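Local coordinates for protein 2-(hydroxymethyl)glutarate dehydrogenase (Eubacterium barkeri, PDB 3CKY) that catalyses the NAD-dependent interconversion of 2-formylglutarate and (S)-2-hydroxymethylglutarate in nicotinate degradation, working as a homotetramer, at residues A191-V196 / T293-S298; L179-N184 / R215-E220; G91-D96 / G116-D121; L240-L245 / M264-F269. All blocks are in the same frame, centred on the assembly; numbering follows the deposited sequence.

Contact 1 (A191-V196 / T293-S298); sequences ALVLGV and TGVSVS
Val193 and Val196, near the end of helix 169-197, meet Val295 and Val297 in an apolar contact between a helix flank and the loop that follows helix 286-293. The evidence is in the methyl groups. CG2 of Val297 lies 3.7 Å from CG2 of Val196 and equally near CA of Val193, so a single methyl rests between successive turns of the helix. Val295 puts CG1 anti to its backbone N (chi1 173°), and that methyl reaches CG1 of Val196 at 3.6 Å. Val196 CG1 also touches the carbonyl O of Ser296 at 3.4 Å, which brings the loop backbone itself into the packing. CB of Leu192 adds a further contact with CG1 of Val297 (4.0 Å).

Gly294 is the first residue to leave helical geometry, with phi 77°, and Val295 N donates to Thr293 OG1 at 3.0 Å, an ST turn. The same hydroxyl is hydrogen-bonded to Trp289 O. Around this patch, Ile286 of helix 286-293 touches Leu192, Val193 and Val297, Ile227 of helix 217-228 touches Leu192 and Val297, Met205 of helix 202-210 touches Leu192 and Val196, and Val257 of a second subunit reaches Val193.

Contact 2 (L179-N184 / R215-E220); sequences LLLGCN and RSYAME
Ala218 turns its methyl toward helix 169-197, where it meets two side chains one turn apart: CB lies 4.0 Å from Leu181 CD1 and 3.9 Å from Asn184 CB. Leu181 has CG anti to its backbone N (chi1 178°), and its CD1 branch does all the touching, reaching Ala218 and, more loosely, the edge of the Tyr217 ring at CD2, close to the ring plane. Asn184 approaches differently. Its CB meets the alanine methyl, while its amide lies beside Ser216, with ND2 4.0 Å from Ser216 CB.

The polar part of the contact is bridged by one water, which accepts from Asn184 ND2 at 2.8 Å and from Ala218 N at 3.2 Å. The water thereby supplies an acceptor to a backbone N-H in the first turn of helix 217-228. Beside it, Ser216 holds OG between its backbone N and carbonyl carbon (chi1 63°) and accepts from Met219 N at 3.3 Å with an N-H...O angle of 165°. An alanine at Ser216 would keep the contact with ND2 but would probably leave the Met219 N-H without its capping acceptor and the start of the helix less firmly defined.

Across the subunit boundary, Asn184 packs on Asn184 of a second subunit, and the backbone of Tyr217 is hydrogen-bonded to that chain. The arrangement is a classical serine N-cap, here set against the long helix of the helical C-terminal domain found in the 3-hydroxyisobutyrate dehydrogenase family.

Contact 3 (G91-D96 / G116-D121); sequences GTVIVD and GIDYVD
Val93 to Asp96 and Asp118 to Asp121 pair as parallel strands, their axes 4.6 Å apart and their N-to-C directions 19° apart. The register is fixed by backbone bonds whose donor comes from each strand in turn: Asp118 N to Thr92 O, Ile94 N to Asp118 O (2.7 Å), Val120 N to Ile94 O and Asp96 N to Val120 O. One further bond, Gly91 N to Gly116 O at 2.8 Å, extends the pairing into the loops ahead of the strands.

On the face with Ile94 and Asp96, the Tyr119 ring meets both residues. Ile94 CG2 meets the ring obliquely at CE1, 3.6 Å away, and Ile94 CG1 packs on Ile117 CG2. At the far end of the ring the Tyr119 hydroxyl donates to Asp96 OD2 at 2.7 Å. That oxygen lies in the ring plane, but the hydroxyl comes from above the carboxylate, the two planes being 81° apart. Asp96 OD1 is taken by Ser98 OG, so both carboxylate oxygens have partners. On the other face Val93 CG1 touches Val120 CG1 at 3.7 Å, and Ile150 of helix 144-157 covers both valines.

With helix 102-114 connecting the strands, this is a beta-alpha-beta crossover in the Rossmann-type domain.

Contact 4 (L240-L245 / M264-F269); sequences LQHKDL and MATQIF
Leu245 and Thr266 bring their CA atoms to 5.9 Å where helices 238-255 and 260-274 pack as an antiparallel helical hairpin, the short segments running 151° apart with axes 9.4 Å from each other. Leu245 lays its CB against Thr266 OG1 at 3.3 Å, the two side chains running antiparallel past one another; that hydroxyl is hydrogen-bonded to Thr262 O within its own helix. CD1 of Leu245 then reaches Phe269 CD2 at 3.4 Å. Over one face of the same ring stands Gln241 CG, 4.2 Å from the ring centroid and 20° off its normal, a CH-pi contact.

His242 brings its imidazole against Thr266 and Phe269. An alanine here would probably open a gap beside Thr266 CG2 and Phe269 CB. Lys253 of a fourth subunit also packs on His242. Lys243, an NAD-binding residue by similarity, starts away from helix 260-274, and its NZ is hydrogen-bonded to Pro69 O. At the imidazole edge, CE1 lies 3.5 Å from Thr266 CG2, and Thr266 O sits in the ring plane 3.3 Å from CE1.

In the fold
Contact 3 belongs to the Rossmann-type domain, the other three to the helical domain, and its centre is about 49 Å from that of contact 1. Contacts 1 and 2 share helix 169-197, their centres about 18 Å apart. Contacts 2 and 4 touch directly: Gly182 O meets Phe269 CE2 at 3.3 Å, so helix 169-197 packs on the hairpin of contact 4. Lys174, the active-site residue by similarity, has its side chain about 9 Å from that of Leu181 (contact 2), 8 Å from that of Asp121 (contact 3) and 10 Å from that of Gln241 (contact 4). Contact 1 lies away from these sites.

Contact 1 (A191-V196 / T293-S298)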
loop_
_atom_site.group_PDB
_atom_site.type_symbol
_atom_site.label_atom_id
_atom_site.label_comp_id
_atom_site.label_asym_id
_atom_site.label_seq_id
_atom_site.Cartn_x
_atom_site.Cartn_y
_atom_site.Cartn_z
ATOM N N ALA A 191 3.734 -8.263 -13.961
ATOM C CA ALA A 191 3.801 -7.942 -15.395
ATOM C C ALA A 191 3.877 -9.171 -16.286
ATOM O O ALA A 191 3.210 -9.249 -17.330
ATOM C CB ALA A 191 4.997 -7.037 -15.681
ATOM N N LEU A 192 4.714 -10.123 -15.893
ATOM C CA LEU A 192 4.907 -11.345 -16.667
ATOM C C LEU A 192 3.659 -12.224 -16.652
ATOM O O LEU A 192 3.271 -12.791 -17.667
ATOM C CB LEU A 192 6.114 -12.117 -16.144
ATOM C CG LEU A 192 7.487 -11.484 -16.410
ATOM C CD1 LEU A 192 8.585 -12.338 -15.771
ATOM C CD2 LEU A 192 7.733 -11.317 -17.910
ATOM N N VAL A 193 3.024 -12.311 -15.493
ATOM C CA VAL A 193 1.770 -13.039 -15.360
ATOM C C VAL A 193 0.668 -12.432 -16.245
ATOM O O VAL A 193 -0.072 -13.169 -16.910
ATOM C CB VAL A 193 1.331 -13.073 -13.886
ATOM C CG1 VAL A 193 -0.097 -13.620 -13.741
ATOM C CG2 VAL A 193 2.364 -13.855 -13.049
ATOM N N LEU A 194 0.572 -11.095 -16.243
ATOM C CA LEU A 194 -0.366 -10.374 -17.100
ATOM C C LEU A 194 -0.137 -10.698 -18.573
ATOM O O LEU A 194 -1.084 -10.994 -19.294
ATOM C CB LEU A 194 -0.232 -8.866 -16.887
ATOM C CG LEU A 194 -1.184 -7.942 -17.696
ATOM C CD1 LEU A 194 -2.659 -8.189 -17.356
ATOM C CD2 LEU A 194 -0.827 -6.472 -17.536
ATOM N N GLY A 195 1.128 -10.635 -18.991
ATOM C CA GLY A 195 1.523 -10.884 -20.370
ATOM C C GLY A 195 1.137 -12.262 -20.826
ATOM O O GLY A 195 0.559 -12.402 -21.894
ATOM N N VAL A 196 1.441 -13.266 -20.003
ATOM C CA VAL A 196 1.081 -14.644 -20.314
ATOM C C VAL A 196 -0.432 -14.763 -20.430
ATOM O O VAL A 196 -0.947 -15.288 -21.403
ATOM C CB VAL A 196 1.657 -15.668 -19.298
ATOM C CG1 VAL A 196 1.062 -17.080 -19.553
ATOM C CG2 VAL A 196 3.191 -15.694 -19.398
ATOM N N THR A 293 -3.765 -17.273 -9.643
ATOM C CA THR A 293 -4.429 -17.061 -10.939
ATOM C C THR A 293 -4.580 -18.323 -11.803
ATOM O O THR A 293 -5.433 -18.364 -12.691
ATOM C CB THR A 293 -3.662 -15.972 -11.797
ATOM O OG1 THR A 293 -2.331 -16.418 -12.123
ATOM C CG2 THR A 293 -3.625 -14.614 -11.072
ATOM N N GLY A 294 -3.740 -19.337 -11.535
ATOM C CA GLY A 294 -3.599 -20.476 -12.398
ATOM C C GLY A 294 -2.768 -20.188 -13.626
ATOM O O GLY A 294 -2.636 -21.031 -14.486
ATOM N N VAL A 295 -2.207 -18.993 -13.727
ATOM C CA VAL A 295 -1.368 -18.654 -14.876
ATOM C C VAL A 295 0.024 -19.245 -14.666
ATOM O O VAL A 295 0.594 -19.177 -13.562
ATOM C CB VAL A 295 -1.292 -17.125 -15.116
ATOM C CG1 VAL A 295 -0.276 -16.798 -16.193
ATOM C CG2 VAL A 295 -2.676 -16.587 -15.494
ATOM N N SER A 296 0.536 -19.869 -15.722
ATOM C CA SER A 296 1.867 -20.463 -15.693
ATOM C C SER A 296 2.846 -19.607 -16.491
ATOM O O SER A 296 2.662 -19.400 -17.687
ATOM C CB SER A 296 1.848 -21.883 -16.261
ATOM O OG SER A 296 3.169 -22.407 -16.255
ATOM N N VAL A 297 3.857 -19.093 -15.797
ATOM C CA VAL A 297 4.937 -18.340 -16.410
ATOM C C VAL A 297 6.232 -19.130 -16.245
ATOM O O VAL A 297 6.931 -19.425 -17.229
ATOM C CB VAL A 297 5.106 -16.934 -15.765
ATOM C CG1 VAL A 297 6.206 -16.145 -16.478
ATOM C CG2 VAL A 297 3.798 -16.164 -15.787
ATOM N N SER A 298 6.555 -19.465 -14.996
ATOM C CA SER A 298 7.838 -20.091 -14.690
ATOM C C SER A 298 7.859 -21.482 -15.274
ATOM O O SER A 298 6.835 -22.149 -15.311
ATOM C CB SER A 298 8.135 -20.114 -13.170
ATOM O OG SER A 298 7.257 -20.964 -12.435
#

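Contact 2 (L179-N184 / R215-E220)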
loop_
_atom_site.group_PDB
_atom_site.type_symbol
_atom_site.label_atom_id
_atom_site.label_comp_id
_atom_site.label_asym_id
_atom_site.label_seq_id
_atom_site.Cartn_x
_atom_site.Cartn_y
_atom_site.Cartn_z
ATOM N N LEU A 179 16.471 -1.856 -2.443
ATOM C CA LEU A 179 15.070 -1.416 -2.534
ATOM C C LEU A 179 14.608 -1.431 -3.989
ATOM O O LEU A 179 13.543 -1.925 -4.297
ATOM C CB LEU A 179 14.992 0.001 -1.949
ATOM C CG LEU A 179 13.854 1.004 -2.046
ATOM C CD1 LEU A 179 14.281 2.253 -1.231
ATOM C CD2 LEU A 179 13.455 1.379 -3.484
ATOM N N LEU A 180 15.423 -0.877 -4.876
ATOM C CA LEU A 180 15.074 -0.796 -6.285
ATOM C C LEU A 180 15.051 -2.172 -6.924
ATOM O O LEU A 180 14.132 -2.465 -7.693
ATOM C CB LEU A 180 16.037 0.135 -7.032
ATOM C CG LEU A 180 15.879 1.619 -6.690
ATOM C CD1 LEU A 180 17.045 2.436 -7.253
ATOM C CD2 LEU A 180 14.523 2.130 -7.210
ATOM N N LEU A 181 16.049 -3.009 -6.603
ATOM C CA LEU A 181 16.046 -4.411 -7.029
ATOM C C LEU A 181 14.743 -5.119 -6.639
ATOM O O LEU A 181 14.113 -5.778 -7.466
ATOM C CB LEU A 181 17.230 -5.174 -6.419
ATOM C CG LEU A 181 17.349 -6.678 -6.729
ATOM C CD1 LEU A 181 17.377 -6.940 -8.271
ATOM C CD2 LEU A 181 18.577 -7.283 -6.054
ATOM N N GLY A 182 14.359 -4.992 -5.370
ATOM C CA GLY A 182 13.136 -5.597 -4.861
ATOM C C GLY A 182 11.871 -5.093 -5.520
ATOM O O GLY A 182 11.020 -5.886 -5.914
ATOM N N CYS A 183 11.753 -3.778 -5.648
ATOM C CA CYS A 183 10.610 -3.178 -6.327
ATOM C C CYS A 183 10.516 -3.624 -7.789
ATOM O O CYS A 183 9.432 -3.964 -8.276
ATOM C CB CYS A 183 10.679 -1.651 -6.269
ATOM S SG CYS A 183 10.355 -0.908 -4.646
ATOM N N ASN A 184 11.650 -3.608 -8.480
ATOM C CA ASN A 184 11.689 -3.917 -9.901
ATOM C C ASN A 184 11.265 -5.358 -10.123
ATOM O O ASN A 184 10.557 -5.659 -11.075
ATOM C CB ASN A 184 13.090 -3.654 -10.482
ATOM C CG ASN A 184 13.461 -2.189 -10.487
ATOM O OD1 ASN A 184 12.620 -1.313 -10.269
ATOM N ND2 ASN A 184 14.728 -1.909 -10.743
ATOM N N ARG A 215 12.933 -2.544 -19.375
ATOM C CA ARG A 215 14.001 -3.413 -18.888
ATOM C C ARG A 215 14.629 -2.930 -17.587
ATOM O O ARG A 215 14.598 -1.751 -17.258
ATOM C CB ARG A 215 15.083 -3.632 -19.939
ATOM C CG ARG A 215 16.011 -2.432 -20.200
ATOM C CD ARG A 215 17.065 -2.809 -21.231
ATOM N NE ARG A 215 17.795 -1.647 -21.735
ATOM C CZ ARG A 215 17.425 -0.906 -22.781
ATOM N NH1 ARG A 215 16.336 -1.198 -23.485
ATOM N NH2 ARG A 215 18.170 0.139 -23.134
ATOM N N SER A 216 15.147 -3.889 -16.837
ATOM C CA SER A 216 15.850 -3.629 -15.600
ATOM C C SER A 216 16.865 -4.735 -15.394
ATOM O O SER A 216 16.784 -5.779 -16.031
ATOM C CB SER A 216 14.871 -3.584 -14.423
ATOM O OG SER A 216 14.214 -4.837 -14.221
ATOM N N TYR A 217 17.828 -4.507 -14.515
ATOM C CA TYR A 217 18.749 -5.560 -14.139
ATOM C C TYR A 217 17.999 -6.751 -13.516
ATOM O O TYR A 217 18.308 -7.894 -13.802
ATOM C CB TYR A 217 19.829 -5.036 -13.190
ATOM C CG TYR A 217 20.702 -6.137 -12.702
ATOM C CD1 TYR A 217 21.755 -6.603 -13.473
ATOM C CD2 TYR A 217 20.443 -6.766 -11.500
ATOM C CE1 TYR A 217 22.555 -7.659 -13.037
ATOM C CE2 TYR A 217 21.231 -7.810 -11.058
ATOM C CZ TYR A 217 22.282 -8.240 -11.831
ATOM O OH TYR A 217 23.048 -9.270 -11.390
ATOM N N ALA A 218 17.013 -6.466 -12.671
ATOM C CA ALA A 218 16.124 -7.514 -12.120
ATOM C C ALA A 218 15.655 -8.496 -13.200
ATOM O O ALA A 218 15.801 -9.712 -13.062
ATOM C CB ALA A 218 14.938 -6.906 -11.419
ATOM N N MET A 219 15.107 -7.971 -14.286
ATOM C CA MET A 219 14.672 -8.820 -15.375
ATOM C C MET A 219 15.851 -9.557 -16.028
ATOM O O MET A 219 15.755 -10.758 -16.311
ATOM C CB MET A 219 13.912 -8.009 -16.413
ATOM C CG MET A 219 13.462 -8.836 -17.594
ATOM S SD MET A 219 12.380 -7.939 -18.681
ATOM C CE MET A 219 11.836 -9.255 -19.763
ATOM N N GLU A 220 16.953 -8.852 -16.273
ATOM C CA GLU A 220 18.115 -9.465 -16.917
ATOM C C GLU A 220 18.674 -10.618 -16.098
ATOM O O GLU A 220 18.955 -11.683 -16.629
ATOM C CB GLU A 220 19.210 -8.431 -17.169
ATOM C CG GLU A 220 18.910 -7.518 -18.351
ATOM C CD GLU A 220 19.243 -6.053 -18.092
ATOM O OE1 GLU A 220 20.341 -5.790 -17.522
ATOM O OE2 GLU A 220 18.401 -5.181 -18.454
HETATM O O HOH W 1 16.883 -3.527 -11.374
#

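Contact 3 (G91-D96 / G116-D121)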
loop_
_atom_site.group_PDB
_atom_site.type_symbol
_atom_site.label_atom_id
_atom_site.label_comp_id
_atom_site.label_asym_id
_atom_site.label_seq_id
_atom_site.Cartn_x
_atom_site.Cartn_y
_atom_site.Cartn_z
ATOM N N GLY A 91 41.267 6.222 18.997
ATOM C CA GLY A 91 41.849 6.312 17.656
ATOM C C GLY A 91 41.640 5.062 16.817
ATOM O O GLY A 91 41.993 5.039 15.637
ATOM N N THR A 92 41.074 4.021 17.426
ATOM C CA THR A 92 40.745 2.794 16.719
ATOM C C THR A 92 39.557 3.085 15.817
ATOM O O THR A 92 38.674 3.869 16.177
ATOM C CB THR A 92 40.392 1.650 17.698
ATOM O OG1 THR A 92 41.494 1.419 18.587
ATOM C CG2 THR A 92 40.078 0.362 16.946
ATOM N N VAL A 93 39.552 2.470 14.639
ATOM C CA VAL A 93 38.443 2.601 13.697
ATOM C C VAL A 93 37.685 1.279 13.613
ATOM O O VAL A 93 38.294 0.229 13.404
ATOM C CB VAL A 93 38.932 2.978 12.280
ATOM C CG1 VAL A 93 37.747 3.194 11.336
ATOM C CG2 VAL A 93 39.822 4.221 12.322
ATOM N N ILE A 94 36.364 1.337 13.794
ATOM C CA ILE A 94 35.489 0.187 13.584
ATOM C C ILE A 94 34.864 0.316 12.202
ATOM O O ILE A 94 34.306 1.358 11.872
ATOM C CB ILE A 94 34.334 0.125 14.603
ATOM C CG1 ILE A 94 34.840 0.286 16.046
ATOM C CG2 ILE A 94 33.554 -1.177 14.431
ATOM C CD1 ILE A 94 35.801 -0.795 16.512
ATOM N N VAL A 95 34.968 -0.737 11.399
ATOM C CA VAL A 95 34.368 -0.765 10.066
ATOM C C VAL A 95 33.231 -1.771 10.062
ATOM O O VAL A 95 33.456 -2.976 9.990
ATOM C CB VAL A 95 35.393 -1.133 8.985
ATOM C CG1 VAL A 95 34.723 -1.144 7.617
ATOM C CG2 VAL A 95 36.570 -0.154 9.014
ATOM N N ASP A 96 32.009 -1.251 10.167
ATOM C CA ASP A 96 30.804 -2.061 10.269
ATOM C C ASP A 96 30.213 -2.311 8.881
ATOM O O ASP A 96 29.727 -1.397 8.224
ATOM C CB ASP A 96 29.781 -1.360 11.167
ATOM C CG ASP A 96 28.659 -2.281 11.619
ATOM O OD1 ASP A 96 28.548 -3.423 11.128
ATOM O OD2 ASP A 96 27.876 -1.849 12.485
ATOM N N GLY A 116 36.490 8.232 21.802
ATOM C CA GLY A 116 37.561 8.513 20.850
ATOM C C GLY A 116 37.700 7.462 19.758
ATOM O O GLY A 116 38.742 7.377 19.106
ATOM N N ILE A 117 36.649 6.671 19.551
ATOM C CA ILE A 117 36.663 5.604 18.556
ATOM C C ILE A 117 35.904 6.057 17.311
ATOM O O ILE A 117 34.798 6.592 17.411
ATOM C CB ILE A 117 36.001 4.316 19.101
ATOM C CG1 ILE A 117 36.730 3.830 20.361
ATOM C CG2 ILE A 117 35.981 3.223 18.022
ATOM C CD1 ILE A 117 35.920 2.862 21.188
ATOM N N ASP A 118 36.500 5.851 16.143
ATOM C CA ASP A 118 35.834 6.168 14.881
ATOM C C ASP A 118 35.002 4.971 14.429
ATOM O O ASP A 118 35.493 3.846 14.409
ATOM C CB ASP A 118 36.856 6.538 13.804
ATOM C CG ASP A 118 37.567 7.836 14.099
ATOM O OD1 ASP A 118 36.879 8.813 14.462
ATOM O OD2 ASP A 118 38.813 7.888 13.965
ATOM N N TYR A 119 33.743 5.222 14.086
ATOM C CA TYR A 119 32.821 4.169 13.680
ATOM C C TYR A 119 32.310 4.443 12.261
ATOM O O TYR A 119 31.668 5.469 12.017
ATOM C CB TYR A 119 31.643 4.095 14.656
ATOM C CG TYR A 119 30.952 2.750 14.659
ATOM C CD1 TYR A 119 31.241 1.806 15.640
ATOM C CD2 TYR A 119 30.020 2.415 13.673
ATOM C CE1 TYR A 119 30.626 0.565 15.651
ATOM C CE2 TYR A 119 29.385 1.166 13.679
ATOM C CZ TYR A 119 29.698 0.244 14.672
ATOM O OH TYR A 119 29.088 -0.990 14.709
ATOM N N VAL A 120 32.596 3.537 11.328
ATOM C CA VAL A 120 32.267 3.776 9.921
ATOM C C VAL A 120 31.441 2.638 9.340
ATOM O O VAL A 120 31.727 1.459 9.562
ATOM C CB VAL A 120 33.545 4.019 9.045
ATOM C CG1 VAL A 120 34.643 4.691 9.858
ATOM C CG2 VAL A 120 34.058 2.729 8.433
ATOM N N ASP A 121 30.391 3.005 8.616
ATOM C CA ASP A 121 29.617 2.027 7.865
ATOM C C ASP A 121 30.324 1.805 6.540
ATOM O O ASP A 121 30.636 2.761 5.834
ATOM C CB ASP A 121 28.160 2.464 7.647
ATOM C CG ASP A 121 28.032 3.850 7.031
ATOM O OD1 ASP A 121 28.628 4.792 7.595
ATOM O OD2 ASP A 121 27.327 4.000 6.013
#

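Contact 4 (L240-L245 / M264-F269)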
loop_
_atom_site.group_PDB
_atom_site.type_symbol
_atom_site.label_atom_id
_atom_site.label_comp_id
_atom_site.label_asym_id
_atom_site.label_seq_id
_atom_site.Cartn_x
_atom_site.Cartn_y
_atom_site.Cartn_z
ATOM N N LEU A 240 16.181 -12.613 2.213
ATOM C CA LEU A 240 17.179 -11.553 2.269
ATOM C C LEU A 240 16.712 -10.283 1.560
ATOM O O LEU A 240 16.879 -9.181 2.064
ATOM C CB LEU A 240 18.511 -12.043 1.720
ATOM C CG LEU A 240 19.158 -13.153 2.542
ATOM C CD1 LEU A 240 20.426 -13.678 1.858
ATOM C CD2 LEU A 240 19.456 -12.675 3.989
ATOM N N GLN A 241 16.105 -10.449 0.396
ATOM C CA GLN A 241 15.502 -9.333 -0.317
ATOM C C GLN A 241 14.395 -8.652 0.509
ATOM O O GLN A 241 14.277 -7.435 0.503
ATOM C CB GLN A 241 14.927 -9.811 -1.658
ATOM C CG GLN A 241 14.237 -8.712 -2.452
ATOM C CD GLN A 241 15.181 -7.553 -2.796
ATOM O OE1 GLN A 241 15.181 -6.505 -2.134
ATOM N NE2 GLN A 241 15.995 -7.738 -3.824
ATOM N N HIS A 242 13.579 -9.463 1.179
ATOM C CA HIS A 242 12.554 -8.989 2.097
ATOM C C HIS A 242 13.162 -8.201 3.267
ATOM O O HIS A 242 12.674 -7.130 3.618
ATOM C CB HIS A 242 11.726 -10.175 2.640
ATOM C CG HIS A 242 10.622 -9.755 3.559
ATOM N ND1 HIS A 242 9.421 -9.267 3.090
ATOM C CD2 HIS A 242 10.554 -9.692 4.911
ATOM C CE1 HIS A 242 8.651 -8.953 4.117
ATOM N NE2 HIS A 242 9.318 -9.197 5.230
ATOM N N LYS A 243 14.220 -8.740 3.855
ATOM C CA LYS A 243 14.954 -8.051 4.926
ATOM C C LYS A 243 15.447 -6.679 4.437
ATOM O O LYS A 243 15.345 -5.669 5.142
ATOM C CB LYS A 243 16.142 -8.919 5.365
ATOM C CG LYS A 243 16.904 -8.440 6.573
ATOM C CD LYS A 243 18.260 -9.155 6.650
ATOM C CE LYS A 243 18.955 -8.980 8.009
ATOM N NZ LYS A 243 19.661 -7.654 8.183
ATOM N N ASP A 244 15.985 -6.656 3.221
ATOM C CA ASP A 244 16.492 -5.416 2.625
ATOM C C ASP A 244 15.389 -4.386 2.454
ATOM O O ASP A 244 15.596 -3.210 2.727
ATOM C CB ASP A 244 17.155 -5.699 1.273
ATOM C CG ASP A 244 18.517 -6.374 1.409
ATOM O OD1 ASP A 244 19.076 -6.361 2.525
ATOM O OD2 ASP A 244 19.030 -6.899 0.395
ATOM N N LEU A 245 14.220 -4.829 1.998
ATOM C CA LEU A 245 13.069 -3.925 1.859
ATOM C C LEU A 245 12.605 -3.394 3.228
ATOM O O LEU A 245 12.189 -2.241 3.357
ATOM C CB LEU A 245 11.924 -4.621 1.138
ATOM C CG LEU A 245 12.141 -4.916 -0.354
ATOM C CD1 LEU A 245 11.195 -6.016 -0.853
ATOM C CD2 LEU A 245 11.993 -3.661 -1.217
ATOM N N MET A 264 4.641 -1.794 -0.719
ATOM C CA MET A 264 3.827 -2.794 -1.390
ATOM C C MET A 264 4.698 -3.972 -1.822
ATOM O O MET A 264 4.284 -5.123 -1.640
ATOM C CB MET A 264 2.989 -2.210 -2.546
ATOM C CG MET A 264 1.726 -1.407 -2.106
ATOM S SD MET A 264 0.875 -1.946 -0.579
ATOM C CE MET A 264 0.413 -3.616 -1.043
ATOM N N ALA A 265 5.891 -3.708 -2.344
ATOM C CA ALA A 265 6.837 -4.792 -2.678
ATOM C C ALA A 265 7.093 -5.678 -1.465
ATOM O O ALA A 265 7.132 -6.891 -1.575
ATOM C CB ALA A 265 8.170 -4.226 -3.221
ATOM N N THR A 266 7.255 -5.061 -0.301
ATOM C CA THR A 266 7.532 -5.801 0.931
ATOM C C THR A 266 6.429 -6.808 1.233
ATOM O O THR A 266 6.702 -7.971 1.580
ATOM C CB THR A 266 7.754 -4.818 2.112
ATOM O OG1 THR A 266 8.783 -3.875 1.759
ATOM C CG2 THR A 266 8.113 -5.557 3.414
ATOM N N GLN A 267 5.183 -6.378 1.079
ATOM C CA GLN A 267 4.036 -7.231 1.385
ATOM C C GLN A 267 3.834 -8.348 0.352
ATOM O O GLN A 267 3.402 -9.448 0.692
ATOM C CB GLN A 267 2.758 -6.381 1.544
ATOM C CG GLN A 267 2.787 -5.430 2.719
ATOM C CD GLN A 267 3.244 -6.057 4.044
ATOM O OE1 GLN A 267 3.970 -5.423 4.818
ATOM N NE2 GLN A 267 2.831 -7.282 4.309
ATOM N N ILE A 268 4.172 -8.070 -0.900
ATOM C CA ILE A 268 4.146 -9.086 -1.937
ATOM C C ILE A 268 5.194 -10.174 -1.660
ATOM O O ILE A 268 4.897 -11.366 -1.736
ATOM C CB ILE A 268 4.348 -8.450 -3.348
ATOM C CG1 ILE A 268 3.185 -7.489 -3.662
ATOM C CG2 ILE A 268 4.426 -9.552 -4.454
ATOM C CD1 ILE A 268 3.437 -6.604 -4.867
ATOM N N PHE A 269 6.412 -9.770 -1.310
ATOM C CA PHE A 269 7.430 -10.732 -0.901
ATOM C C PHE A 269 7.069 -11.465 0.400
ATOM O O PHE A 269 7.472 -12.609 0.580
ATOM C CB PHE A 269 8.801 -10.076 -0.745
ATOM C CG PHE A 269 9.503 -9.836 -2.040
ATOM C CD1 PHE A 269 10.008 -10.898 -2.780
ATOM C CD2 PHE A 269 9.672 -8.545 -2.522
ATOM C CE1 PHE A 269 10.691 -10.684 -3.977
ATOM C CE2 PHE A 269 10.337 -8.314 -3.711
ATOM C CZ PHE A 269 10.853 -9.400 -4.449
#